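Local coordinates for protein SdbC (Legionella pneumophila subsp. pneumophila, PDB 4KSN) that is of unknown function but is probably a Legionella effector, seen here as its C-terminal domain, at residues Ala42-Pro45 / Gln46-Ser49. The protein carries 1 engineered substitution. Sequence-based numbering, arbitrary orientation.
Sequences ASHP and QKLS
Gln46 points its backbone N-H at the edge of the His44 ring, giving a hydrogen bond of 2.9 Å from Gln46 N to His44 ND1. The bond is fairly straight (159°) and lies only 15° out of the imidazole plane. His44 reaches this amide because its CG stands anti to its own backbone N (chi1 -156°), which sets the ring beside the carbonyl carbon of His44, on the side of the peptides that follow, so that ND1 meets Gln46 N. Pro45 suits the next place: its fixed phi and the backbone angles of Gln46 make residues 44-47 close to a type I beta turn, with CA of His44 and CA of Lys47 5.4 Å apart. The side chain of Gln46 runs out past the ring edge, CB lying 3.6 Å from His44 CE1, and its amide is nearly coplanar with the imidazole.

Lys47 follows with its aliphatic stem. Its CG sits 3.7 Å from the centroid of the His44 ring, almost on the ring normal, a CH-pi contact, while CD continues beside His44 CD2. A long methylene chain suits such a place, covering a ring face while carrying its ammonium beyond it.

Ser49 closes the bend through its carbonyl: a water 2.7 Å from Ser49 O donates to it and accepts from His44 N. The OG of Ser49 is bonded instead to Asp51 N, in this same loop between strands 26-33 and 62-71.

Lys18 of a second subunit places its ammonium among Ser43 OG and the carbonyl oxygens of His44, Lys47 and Ser49, so the turn receives a lysine ammonium of another subunit. Its positive charge probably offsets the repulsion between His44 O and Lys47 O, 3.3 Å apart. Since ND1 accepts a hydrogen bond, a neutral His44 would carry its proton on NE2.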
# COMPACT_ATOMS: atom_id res chain seq x y z
N ALA A 42 0.66 6.43 -11.26
CA ALA A 42 -0.04 5.78 -12.38
C ALA A 42 -0.02 6.64 -13.63
O ALA A 42 -0.07 7.86 -13.55
CB ALA A 42 -1.43 5.46 -12.00
N SER A 43 0.16 5.99 -14.78
CA SER A 43 0.35 6.70 -16.03
C SER A 43 -0.50 6.05 -17.10
O SER A 43 -1.22 5.10 -16.86
CB SER A 43 1.81 6.74 -16.43
OG SER A 43 2.34 5.47 -16.81
N HIS A 44 -0.49 6.64 -18.29
CA HIS A 44 -1.37 6.09 -19.36
C HIS A 44 -1.04 4.63 -19.70
O HIS A 44 0.12 4.30 -19.93
CB HIS A 44 -1.25 6.98 -20.61
CG HIS A 44 -2.43 6.90 -21.52
ND1 HIS A 44 -2.92 5.71 -22.02
CD2 HIS A 44 -3.27 7.87 -21.97
CE1 HIS A 44 -3.99 5.95 -22.75
NE2 HIS A 44 -4.23 7.24 -22.72
N PRO A 45 -2.04 3.74 -19.76
CA PRO A 45 -1.80 2.36 -20.08
C PRO A 45 -1.45 2.14 -21.60
O PRO A 45 -0.92 1.10 -21.93
CB PRO A 45 -3.14 1.69 -19.77
CG PRO A 45 -4.15 2.76 -19.83
CD PRO A 45 -3.46 4.00 -19.44
N GLN A 46 -1.72 3.14 -22.44
CA GLN A 46 -1.53 3.00 -23.90
C GLN A 46 -0.60 4.02 -24.51
O GLN A 46 -0.49 4.07 -25.75
CB GLN A 46 -2.91 3.11 -24.59
CG GLN A 46 -3.88 2.03 -24.22
CD GLN A 46 -5.18 2.16 -25.00
OE1 GLN A 46 -5.79 3.25 -25.07
NE2 GLN A 46 -5.63 1.06 -25.56
N LYS A 47 0.10 4.82 -23.69
CA LYS A 47 1.00 5.83 -24.21
C LYS A 47 2.28 5.82 -23.39
O LYS A 47 2.27 5.42 -22.23
CB LYS A 47 0.39 7.21 -24.13
CG LYS A 47 -0.90 7.32 -24.92
CD LYS A 47 -1.30 8.76 -25.12
CE LYS A 47 -2.45 8.83 -26.12
NZ LYS A 47 -3.08 10.16 -25.98
N LEU A 48 3.35 6.28 -24.01
CA LEU A 48 4.66 6.28 -23.40
C LEU A 48 4.81 7.34 -22.28
O LEU A 48 5.69 7.19 -21.39
CB LEU A 48 5.74 6.49 -24.49
CG LEU A 48 7.21 6.50 -24.07
CD1 LEU A 48 7.56 5.21 -23.38
CD2 LEU A 48 8.17 6.63 -25.26
N SER A 49 4.03 8.42 -22.35
CA SER A 49 4.13 9.55 -21.43
C SER A 49 4.06 9.04 -19.97
O SER A 49 3.22 8.19 -19.65
CB SER A 49 2.91 10.47 -21.62
OG SER A 49 2.94 11.56 -20.72
O HOH W 1 0.78 9.16 -19.00